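PDB 6H17: mutual gliding-motility protein MglA from Myxococcus xanthus DK 1622, which binds and hydrolyses GTP as a small Ras-like GTPase, an intracellular switch that coordinates social and adventurous gliding motility and sets direction and speed of movement. Local coordinates for residues Y17-G21 and S116-L120; S105-M110 and R143-V149; N132-I138 and L158-I163. All coordinates share one frame; numbering follows the deposited sequence. Where two conformers were deposited one is given.

Contact 1 of 3, residues Y17-G21 and S116-L120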
loop_
_atom_site.group_PDB
_atom_site.type_symbol
_atom_site.label_atom_id
_atom_site.label_comp_id
_atom_site.label_asym_id
_atom_site.label_seq_id
_atom_site.Cartn_x
_atom_site.Cartn_y
_atom_site.Cartn_z
ATOM N N TYR A 17 0.893 -0.128 -2.177
ATOM C CA TYR A 17 1.066 -1.304 -1.329
ATOM C C TYR A 17 2.408 -1.937 -1.670
ATOM O O TYR A 17 2.656 -2.315 -2.830
ATOM C CB TYR A 17 -0.097 -2.271 -1.566
ATOM C CG TYR A 17 -1.373 -1.896 -0.839
ATOM C CD1 TYR A 17 -1.858 -2.660 0.195
ATOM C CD2 TYR A 17 -2.099 -0.761 -1.196
ATOM C CE1 TYR A 17 -3.017 -2.326 0.866
ATOM C CE2 TYR A 17 -3.259 -0.428 -0.533
ATOM C CZ TYR A 17 -3.705 -1.208 0.501
ATOM O OH TYR A 17 -4.858 -0.824 1.153
ATOM N N TYR A 18 3.252 -2.068 -0.658
ATOM C CA TYR A 18 4.628 -2.519 -0.797
ATOM C C TYR A 18 4.829 -3.735 0.087
ATOM O O TYR A 18 4.028 -3.994 0.987
ATOM C CB TYR A 18 5.568 -1.399 -0.327
ATOM C CG TYR A 18 6.886 -1.241 -1.042
ATOM C CD1 TYR A 18 6.980 -0.490 -2.190
ATOM C CD2 TYR A 18 8.039 -1.796 -0.532
ATOM C CE1 TYR A 18 8.174 -0.309 -2.824
ATOM C CE2 TYR A 18 9.261 -1.631 -1.162
ATOM C CZ TYR A 18 9.315 -0.876 -2.320
ATOM O OH TYR A 18 10.504 -0.635 -2.980
ATOM N N GLY A 19 5.904 -4.486 -0.144
ATOM C CA GLY A 19 6.213 -5.641 0.668
ATOM C C GLY A 19 6.832 -6.740 -0.163
ATOM O O GLY A 19 6.859 -6.671 -1.387
ATOM N N PRO A 20 7.314 -7.787 0.484
ATOM C CA PRO A 20 8.119 -8.801 -0.218
ATOM C C PRO A 20 7.267 -9.683 -1.122
ATOM O O PRO A 20 6.038 -9.628 -1.137
ATOM C CB PRO A 20 8.766 -9.575 0.935
ATOM C CG PRO A 20 7.806 -9.426 2.052
ATOM C CD PRO A 20 7.255 -8.025 1.936
ATOM N N GLY A 21 7.941 -10.522 -1.899
ATOM C CA GLY A 21 7.229 -11.415 -2.793
ATOM C C GLY A 21 6.177 -12.215 -2.079
ATOM O O GLY A 21 6.400 -12.706 -0.968
ATOM N N SER A 116 12.637 -5.872 2.286
ATOM C CA SER A 116 11.678 -5.060 1.554
ATOM C C SER A 116 11.410 -3.725 2.241
ATOM O O SER A 116 11.249 -2.710 1.564
ATOM C CB SER A 116 10.386 -5.845 1.353
ATOM O OG SER A 116 9.450 -5.114 0.599
ATOM N N LEU A 117 11.341 -3.712 3.573
ATOM C CA LEU A 117 11.099 -2.461 4.293
ATOM C C LEU A 117 12.277 -1.505 4.128
ATOM O O LEU A 117 12.087 -0.294 3.952
ATOM C CB LEU A 117 10.819 -2.774 5.767
ATOM C CG LEU A 117 10.583 -1.585 6.688
ATOM C CD1 LEU A 117 9.433 -0.736 6.171
ATOM C CD2 LEU A 117 10.316 -2.105 8.107
ATOM N N GLU A 118 13.500 -2.026 4.165
ATOM C CA GLU A 118 14.659 -1.180 3.905
ATOM C C GLU A 118 14.663 -0.686 2.460
ATOM O O GLU A 118 14.999 0.480 2.190
ATOM C CB GLU A 118 15.945 -1.928 4.248
ATOM C CG GLU A 118 17.194 -1.131 3.926
ATOM C CD GLU A 118 17.394 0.096 4.797
ATOM O OE1 GLU A 118 18.397 0.811 4.553
ATOM O OE2 GLU A 118 16.577 0.377 5.704
ATOM N N ASN A 119 14.293 -1.554 1.518
ATOM C CA ASN A 119 14.184 -1.162 0.122
ATOM C C ASN A 119 13.168 -0.048 -0.070
ATOM O O ASN A 119 13.398 0.866 -0.875
ATOM C CB ASN A 119 13.814 -2.410 -0.685
ATOM C CG ASN A 119 13.668 -2.153 -2.155
ATOM O OD1 ASN A 119 12.563 -2.266 -2.695
ATOM N ND2 ASN A 119 14.768 -1.851 -2.825
ATOM N N LEU A 120 12.035 -0.104 0.645
ATOM C CA LEU A 120 11.071 0.994 0.612
ATOM C C LEU A 120 11.718 2.296 1.069
ATOM O O LEU A 120 11.567 3.341 0.426
ATOM C CB LEU A 120 9.876 0.666 1.510
ATOM C CG LEU A 120 8.822 1.763 1.694
ATOM C CD1 LEU A 120 8.201 2.193 0.376
ATOM C CD2 LEU A 120 7.760 1.280 2.692
#
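Tyr-18 reaches across to helix 110-125 and meets it with both its hydroxyl and its ring. The hydroxyl donates to the side-chain carbonyl of Asn-119, OH to OD1 2.6 Å, a short bond that comes from above the amide plane, 46° out of it. The two side chains stand nearly at right angles, with ring and amide planes 30° apart. Over one ring face lies Leu-120: its CD1 sits 3.9 Å from the centroid of the Tyr-18 ring and almost on the ring normal, a CH-pi contact. The backbone O of Ser-116 lies at the ring's edge, near its plane, 3.5 Å from Tyr-18 CE2, and is already engaged by the amide of Leu-120 in the helical bond. The aromatic ring is thus fixed by its end, one face and an edge at once.

This is the Ras-like fold at the point where central strand 10-18 runs out into the phosphate-binding P-loop, with helix 110-125 packed alongside. Just past the strand, Gly-19 and Pro-20 meet Ser-116: its OG, anti to its own N (chi1 -177°), lies 3.2 Å from Gly-19 C, and its CB packs 3.9 Å from Pro-20 CD. Gly-19 has a positive phi, a conformation that glycine readily takes, and its own O accepts a hydrogen bond from Lys-25 of the P-loop.

Further out, a second shell fixes the polar pair. Asn-119 OD1 also accepts from Arg-89 NE and its ND2 bonds Asp-86, both in helix 86-93, while Tyr-18 OH is hydrogen-bonded to Asn-123, one turn beyond Asn-119 in helix 110-125. Backbone bonds of Tyr-18 to Val-100 and Val-102 tie its strand to strand 98-104, and Val-79 touches its side chain.

Contact 2 of 3, residues S105-M110 and R143-V149. With GSP (5'-guanosine-diphosphate-monothiophosphate), chain C; SO4 (sulfate ion), chain D.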
loop_
_atom_site.group_PDB
_atom_site.type_symbol
_atom_site.label_atom_id
_atom_site.label_comp_id
_atom_site.label_asym_id
_atom_site.label_seq_id
_atom_site.Cartn_x
_atom_site.Cartn_y
_atom_site.Cartn_z
ATOM N N SER A 105 3.581 -12.474 7.814
ATOM C CA SER A 105 3.883 -12.837 9.196
ATOM C C SER A 105 4.629 -14.160 9.328
ATOM O O SER A 105 5.105 -14.473 10.430
ATOM C CB SER A 105 2.596 -12.950 10.024
ATOM O OG SER A 105 1.978 -11.683 10.209
ATOM N N GLN A 106 4.706 -14.982 8.285
ATOM C CA GLN A 106 5.395 -16.264 8.414
ATOM C C GLN A 106 6.843 -16.053 8.852
ATOM O O GLN A 106 7.570 -15.221 8.303
ATOM C CB GLN A 106 5.393 -17.010 7.086
ATOM C CG GLN A 106 4.031 -17.410 6.614
ATOM C CD GLN A 106 4.087 -18.100 5.281
ATOM O OE1 GLN A 106 4.099 -19.333 5.203
ATOM N NE2 GLN A 106 4.154 -17.324 4.221
ATOM N N ILE A 107 7.289 -16.858 9.817
ATOM C CA ILE A 107 8.616 -16.664 10.402
ATOM C C ILE A 107 9.709 -16.794 9.349
ATOM O O ILE A 107 10.698 -16.044 9.374
ATOM C CB ILE A 107 8.788 -17.597 11.613
ATOM C CG1 ILE A 107 10.009 -17.184 12.450
ATOM C CG2 ILE A 107 8.866 -19.070 11.180
ATOM C CD1 ILE A 107 9.970 -17.757 13.849
ATOM N N GLU A 108 9.519 -17.684 8.373
ATOM C CA GLU A 108 10.504 -17.880 7.314
ATOM C C GLU A 108 10.698 -16.641 6.451
ATOM O O GLU A 108 11.742 -16.505 5.799
ATOM C CB GLU A 108 10.065 -19.057 6.433
ATOM C CG GLU A 108 10.028 -20.407 7.148
ATOM C CD GLU A 108 8.679 -20.735 7.789
ATOM O OE1 GLU A 108 7.818 -19.840 7.952
ATOM O OE2 GLU A 108 8.479 -21.920 8.135
ATOM N N ARG A 109 9.725 -15.741 6.437
ATOM C CA ARG A 109 9.750 -14.568 5.580
ATOM C C ARG A 109 10.160 -13.306 6.314
ATOM O O ARG A 109 10.090 -12.222 5.734
ATOM C CB ARG A 109 8.389 -14.377 4.910
ATOM C CG ARG A 109 8.025 -15.527 3.972
ATOM C CD ARG A 109 8.959 -15.605 2.784
ATOM N NE ARG A 109 8.682 -14.558 1.803
ATOM C CZ ARG A 109 9.502 -14.195 0.818
ATOM N NH1 ARG A 109 10.702 -14.754 0.671
ATOM N NH2 ARG A 109 9.136 -13.263 -0.032
ATOM N N MET A 110 10.614 -13.406 7.557
ATOM C CA MET A 110 11.001 -12.197 8.277
ATOM C C MET A 110 12.163 -11.487 7.606
ATOM O O MET A 110 12.169 -10.256 7.527
ATOM C CB MET A 110 11.315 -12.493 9.746
ATOM C CG MET A 110 11.719 -11.231 10.535
ATOM S SD MET A 110 10.478 -9.900 10.481
ATOM C CE MET A 110 9.323 -10.436 11.740
ATOM N N ARG A 143 -2.080 -13.702 9.402
ATOM C CA ARG A 143 -2.220 -14.046 10.812
ATOM C C ARG A 143 -2.831 -15.419 11.022
ATOM O O ARG A 143 -2.748 -15.950 12.133
ATOM C CB ARG A 143 -3.076 -13.013 11.557
ATOM C CG ARG A 143 -2.560 -11.584 11.512
ATOM C CD ARG A 143 -1.120 -11.448 11.952
ATOM N NE ARG A 143 -0.901 -12.111 13.231
ATOM C CZ ARG A 143 0.281 -12.494 13.691
ATOM N NH1 ARG A 143 1.376 -12.234 13.011
ATOM N NH2 ARG A 143 0.371 -13.106 14.862
ATOM N N ASP A 144 -3.425 -16.008 9.986
ATOM C CA ASP A 144 -4.076 -17.303 10.077
ATOM C C ASP A 144 -3.101 -18.466 10.084
ATOM O O ASP A 144 -3.505 -19.590 10.401
ATOM C CB ASP A 144 -5.030 -17.477 8.882
ATOM C CG ASP A 144 -4.317 -17.398 7.548
ATOM O OD1 ASP A 144 -4.424 -18.355 6.755
ATOM O OD2 ASP A 144 -3.639 -16.385 7.281
ATOM N N LEU A 145 -1.841 -18.246 9.745
ATOM C CA LEU A 145 -0.935 -19.361 9.525
ATOM C C LEU A 145 -0.261 -19.800 10.833
ATOM O O LEU A 145 0.067 -18.959 11.679
ATOM C CB LEU A 145 0.113 -19.004 8.477
ATOM C CG LEU A 145 -0.469 -18.851 7.071
ATOM C CD1 LEU A 145 0.606 -18.480 6.075
ATOM C CD2 LEU A 145 -1.173 -20.139 6.653
ATOM N N PRO A 146 -0.035 -21.091 11.009
ATOM C CA PRO A 146 0.540 -21.568 12.277
ATOM C C PRO A 146 1.973 -21.124 12.477
ATOM O O PRO A 146 2.434 -21.091 13.632
ATOM C CB PRO A 146 0.420 -23.092 12.170
ATOM C CG PRO A 146 0.347 -23.373 10.704
ATOM C CD PRO A 146 -0.358 -22.187 10.078
ATOM N N ASN A 147 2.681 -20.802 11.407
ATOM C CA ASN A 147 4.053 -20.324 11.471
ATOM C C ASN A 147 4.135 -18.796 11.526
ATOM O O ASN A 147 5.230 -18.247 11.351
ATOM C CB ASN A 147 4.871 -20.893 10.295
ATOM C CG ASN A 147 4.225 -20.644 8.914
ATOM O OD1 ASN A 147 3.006 -20.692 8.760
ATOM N ND2 ASN A 147 5.062 -20.451 7.897
ATOM N N ALA A 148 3.032 -18.103 11.788
ATOM C CA ALA A 148 3.062 -16.657 11.952
ATOM C C ALA A 148 3.792 -16.274 13.230
ATOM O O ALA A 148 3.582 -16.870 14.292
ATOM C CB ALA A 148 1.638 -16.105 12.000
ATOM N N VAL A 149 4.643 -15.257 13.120
ATOM C CA VAL A 149 5.302 -14.643 14.276
ATOM C C VAL A 149 4.258 -13.936 15.131
ATOM O O VAL A 149 3.205 -13.526 14.649
ATOM C CB VAL A 149 6.346 -13.663 13.692
ATOM C CG1 VAL A 149 6.950 -12.751 14.744
ATOM C CG2 VAL A 149 7.446 -14.456 12.978
HETATM P PG GSP C . 3.933 -10.272 -5.671
HETATM O O3B GSP C . 2.977 -10.873 -4.461
HETATM S S1G GSP C . 5.047 -11.689 -6.190
HETATM O O2G GSP C . 2.956 -9.754 -6.747
HETATM O O3G GSP C . 4.682 -9.092 -5.044
HETATM P PB GSP C . 1.723 -10.274 -3.701
HETATM O O1B GSP C . 2.157 -9.540 -2.487
HETATM O O2B GSP C . 0.846 -9.531 -4.635
HETATM P PA GSP C . -0.470 -12.151 -3.466
HETATM O O1A GSP C . -1.439 -11.201 -2.942
HETATM O O2A GSP C . -0.603 -12.576 -4.862
HETATM O O3A GSP C . 1.011 -11.633 -3.205
HETATM O "O5'" GSP C . -0.497 -13.400 -2.472
HETATM C "C5'" GSP C . 0.391 -14.489 -2.666
HETATM C "C4'" GSP C . -0.208 -15.768 -2.092
HETATM O "O4'" GSP C . -0.398 -15.615 -0.671
HETATM C "C3'" GSP C . -1.563 -16.074 -2.676
HETATM O "O3'" GSP C . -1.696 -17.474 -2.856
HETATM C "C2'" GSP C . -2.572 -15.599 -1.632
HETATM O "O2'" GSP C . -3.800 -16.264 -1.631
HETATM C "C1'" GSP C . -1.759 -15.861 -0.356
HETATM N N9 GSP C . -2.147 -15.038 0.783
HETATM C C8 GSP C . -2.257 -13.682 0.783
HETATM N N7 GSP C . -2.639 -13.260 2.006
HETATM C C5 GSP C . -2.772 -14.376 2.790
HETATM C C6 GSP C . -3.152 -14.559 4.118
HETATM O O6 GSP C . -3.455 -13.642 4.919
HETATM N N1 GSP C . -3.190 -15.846 4.556
HETATM C C2 GSP C . -2.858 -16.915 3.763
HETATM N N2 GSP C . -2.907 -18.132 4.276
HETATM N N3 GSP C . -2.493 -16.763 2.469
HETATM C C4 GSP C . -2.469 -15.493 2.024
HETATM S S SO4 D . 11.563 -13.204 -2.956
HETATM O O1 SO4 D . 10.181 -12.786 -2.721
HETATM O O2 SO4 D . 12.386 -12.015 -3.202
HETATM O O3 SO4 D . 12.116 -13.902 -1.799
HETATM O O4 SO4 D . 11.578 -14.052 -4.147
#
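Asn-147 meets Gln-106 where two loops at the nucleotide end of the Ras-like fold lie side by side, one following strand 98-104, the other carrying the guanine-recognition residues after strand 136-141. The Asn-147 amide nitrogen donates close to its own plane, ND2 to Gln-106 OE1 3.1 Å, to an amide turned 88° against it; in one of two conformers of Glu-108, ND2 also reaches OE1 of that residue, on the carboxylate's syn side. The backbones form a single bridge around Gln-106 and Ala-148. Val-149 N donates to Ser-105 O over 2.8 Å at a nearly straight 171°, and Ile-107 N returns a bond to Asn-147 O.

Arg-143 folds back through bends at chi2 and chi3, and its NH1 and NH2 both grip Val-149 O; the bond from NH1 to Ser-105 OG is weak, that hydroxyl having its stronger partner in the backbone O of Asn-141. Asp-144 reads the guanine base, its OD2 taking GSP N1 at 2.8 Å and OD1 taking N2. Beside this pair, Leu-145 turns one methyl to the nucleotide and the other to the loop opposite, CD1 lying 3.6 Å from Gln-106 CD.

Contact 3 of 3, residues N132-I138 and L158-I163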
loop_
_atom_site.group_PDB
_atom_site.type_symbol
_atom_site.label_atom_id
_atom_site.label_comp_id
_atom_site.label_asym_id
_atom_site.label_seq_id
_atom_site.Cartn_x
_atom_site.Cartn_y
_atom_site.Cartn_z
ATOM N N ASN A 132 9.860 8.429 6.990
ATOM C CA ASN A 132 9.499 8.878 8.327
ATOM C C ASN A 132 8.418 9.949 8.318
ATOM O O ASN A 132 7.770 10.162 9.346
ATOM C CB ASN A 132 10.720 9.471 9.033
ATOM C CG ASN A 132 11.768 8.439 9.349
ATOM O OD1 ASN A 132 11.480 7.246 9.402
ATOM N ND2 ASN A 132 12.996 8.892 9.575
ATOM N N LYS A 133 8.230 10.636 7.200
ATOM C CA LYS A 133 7.296 11.746 7.114
ATOM C C LYS A 133 6.011 11.421 6.375
ATOM O O LYS A 133 4.976 12.028 6.658
ATOM C CB LYS A 133 7.972 12.917 6.395
ATOM C CG LYS A 133 9.171 13.467 7.131
ATOM C CD LYS A 133 9.623 14.765 6.490
ATOM C CE LYS A 133 11.091 14.739 6.110
ATOM N NZ LYS A 133 11.896 15.608 7.011
ATOM N N ILE A 134 6.050 10.477 5.445
ATOM C CA ILE A 134 4.937 10.208 4.538
ATOM C C ILE A 134 3.830 9.457 5.275
ATOM O O ILE A 134 4.108 8.679 6.200
ATOM C CB ILE A 134 5.456 9.436 3.310
ATOM C CG1 ILE A 134 4.468 9.465 2.145
ATOM C CG2 ILE A 134 5.770 8.013 3.674
ATOM C CD1 ILE A 134 4.999 8.772 0.891
ATOM N N PRO A 135 2.566 9.660 4.912
ATOM C CA PRO A 135 1.504 8.769 5.405
ATOM C C PRO A 135 1.866 7.311 5.169
ATOM O O PRO A 135 2.180 6.907 4.042
ATOM C CB PRO A 135 0.294 9.195 4.575
ATOM C CG PRO A 135 0.543 10.678 4.379
ATOM C CD PRO A 135 2.008 10.770 4.107
ATOM N N TYR A 136 1.822 6.513 6.240
ATOM C CA TYR A 136 2.406 5.174 6.220
ATOM C C TYR A 136 1.745 4.315 7.280
ATOM O O TYR A 136 1.668 4.703 8.447
ATOM C CB TYR A 136 3.920 5.288 6.458
ATOM C CG TYR A 136 4.623 3.983 6.742
ATOM C CD1 TYR A 136 4.352 2.859 5.998
ATOM C CD2 TYR A 136 5.564 3.882 7.761
ATOM C CE1 TYR A 136 4.966 1.652 6.261
ATOM C CE2 TYR A 136 6.203 2.673 8.029
ATOM C CZ TYR A 136 5.887 1.567 7.268
ATOM O OH TYR A 136 6.479 0.337 7.488
ATOM N N VAL A 137 1.270 3.148 6.868
ATOM C CA VAL A 137 0.632 2.167 7.741
ATOM C C VAL A 137 1.259 0.822 7.448
ATOM O O VAL A 137 1.598 0.525 6.296
ATOM C CB VAL A 137 -0.887 2.121 7.500
ATOM C CG1 VAL A 137 -1.564 1.005 8.293
ATOM C CG2 VAL A 137 -1.513 3.492 7.809
ATOM N N ILE A 138 1.420 0.008 8.474
ATOM C CA ILE A 138 1.964 -1.340 8.324
ATOM C C ILE A 138 0.887 -2.376 8.625
ATOM O O ILE A 138 0.102 -2.230 9.576
ATOM C CB ILE A 138 3.234 -1.561 9.176
ATOM C CG1 ILE A 138 3.891 -2.901 8.786
ATOM C CG2 ILE A 138 2.955 -1.492 10.654
ATOM C CD1 ILE A 138 5.384 -2.977 9.168
ATOM N N LEU A 158 9.583 -4.688 13.029
ATOM C CA LEU A 158 9.253 -3.926 11.832
ATOM C C LEU A 158 8.614 -2.571 12.088
ATOM O O LEU A 158 8.408 -1.832 11.117
ATOM C CB LEU A 158 8.298 -4.730 10.929
ATOM C CG LEU A 158 8.833 -6.063 10.424
ATOM C CD1 LEU A 158 7.707 -6.876 9.787
ATOM C CD2 LEU A 158 9.987 -5.903 9.453
ATOM N N ASN A 159 8.259 -2.231 13.322
ATOM C CA ASN A 159 7.527 -0.995 13.595
ATOM C C ASN A 159 8.161 -0.251 14.759
ATOM O O ASN A 159 7.556 -0.040 15.803
ATOM C CB ASN A 159 6.050 -1.258 13.873
ATOM C CG ASN A 159 5.225 0.009 13.875
ATOM O OD1 ASN A 159 5.712 1.090 13.528
ATOM N ND2 ASN A 159 3.970 -0.114 14.261
ATOM N N HIS A 160 9.396 0.195 14.549
ATOM C CA HIS A 160 10.148 0.831 15.621
ATOM C C HIS A 160 9.585 2.196 15.989
ATOM O O HIS A 160 9.770 2.648 17.128
ATOM C CB HIS A 160 11.615 0.961 15.200
ATOM C CG HIS A 160 12.294 -0.356 14.965
ATOM N ND1 HIS A 160 13.527 -0.461 14.356
ATOM C CD2 HIS A 160 11.910 -1.621 15.259
ATOM C CE1 HIS A 160 13.872 -1.735 14.286
ATOM N NE2 HIS A 160 12.911 -2.459 14.830
ATOM N N ARG A 161 8.909 2.866 15.059
ATOM C CA ARG A 161 8.361 4.194 15.291
ATOM C C ARG A 161 6.891 4.186 15.695
ATOM O O ARG A 161 6.280 5.258 15.782
ATOM C CB ARG A 161 8.521 5.063 14.045
ATOM C CG ARG A 161 9.948 5.436 13.680
ATOM C CD ARG A 161 9.964 6.533 12.611
ATOM N NE ARG A 161 10.210 6.036 11.255
ATOM C CZ ARG A 161 9.296 5.465 10.470
ATOM N NH1 ARG A 161 8.053 5.283 10.892
ATOM N NH2 ARG A 161 9.632 5.061 9.254
ATOM N N ASN A 162 6.306 3.010 15.913
ATOM C CA ASN A 162 4.915 2.877 16.352
ATOM C C ASN A 162 3.954 3.685 15.485
ATOM O O ASN A 162 3.080 4.413 15.962
ATOM C CB ASN A 162 4.768 3.193 17.840
ATOM C CG ASN A 162 5.377 2.111 18.717
ATOM O OD1 ASN A 162 4.838 1.007 18.824
ATOM N ND2 ASN A 162 6.509 2.418 19.337
ATOM N N ILE A 163 4.097 3.517 14.180
ATOM C CA ILE A 163 3.089 4.018 13.257
ATOM C C ILE A 163 1.897 3.067 13.244
ATOM O O ILE A 163 1.966 1.969 13.832
ATOM C CB ILE A 163 3.687 4.326 11.877
ATOM C CG1 ILE A 163 4.491 3.166 11.330
ATOM C CG2 ILE A 163 4.631 5.542 11.955
ATOM C CD1 ILE A 163 3.669 2.141 10.676
HETATM O O HOH W 1 8.178 0.440 9.682
#
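Chi1 of Ile-163, at 51°, sets CG1 between its own N and carbonyl carbon, and chi2 then turns CD1 onto a face of the Tyr-136 ring, whose CG stands anti to its backbone N (168°). The contact belongs to the core of the Ras-like fold: strand 136-141, an inner strand of the sheet, is met by the loop linking helix 151-158 to strand 165-167. Ile-163 CD1 lies 4.0 Å from the centroid of the Tyr-136 ring, shifted toward the rim in a CH-pi contact. The same methyl touches Ile-138, CD1 to CG2 3.7 Å, so it bridges two residues that lie on one face of the strand. Farther along, Ile-138 CD1 rests 3.8 Å from Leu-158 CB, the two side chains crossing at about a right angle, and Leu-158 in turn packs on helix 110-125.

The loop itself is shaped by Asn-159, which starts a type I turn ending at Asn-162. Its OD1 takes the amide of Ile-163 in the carbonyl plane, on a lone pair, while ND2 gives a bond of 2.9 Å to the O of Ile-163 and another to Glu-165 OE1. Gripped at both backbone polar atoms, Ile-163 is held in position beside the tyrosine.

At the exposed margin, Arg-161 bends at chi3 and lays a guanidinium face over Asn-132 CA. Its NE makes a weak bond to Asn-132 OD1, the amide and guanidinium planes being 77° apart. A water at the edge of the tyrosine ring joins Tyr-136 OH, 2.8 Å away, to the carbonyl O of Leu-158, to which it donates over 2.7 Å.

How the contacts relate
All three contacts belong to one Ras-like domain and cluster around helix 110-125 and the sheet it packs on. Contact 1 opens first along the chain, at strand 10-18; the segments of contact 2 alternate with those of contacts 1 and 3, while contact 3 follows contact 1 in series. Centres of contacts 1 and 3 lie about 13 Å apart, joined by Leu-117 packing on Tyr-136 and Leu-158. The centre of contact 2 lies about 16 Å from that of contact 1 and about 21 Å from that of contact 3; Arg-109 probably hydrogen-bonds Gly-21 O, and Met-110 reaches Leu-158. The P-loop and the guanine-recognition loop are thereby connected through the same helix and its leading loop.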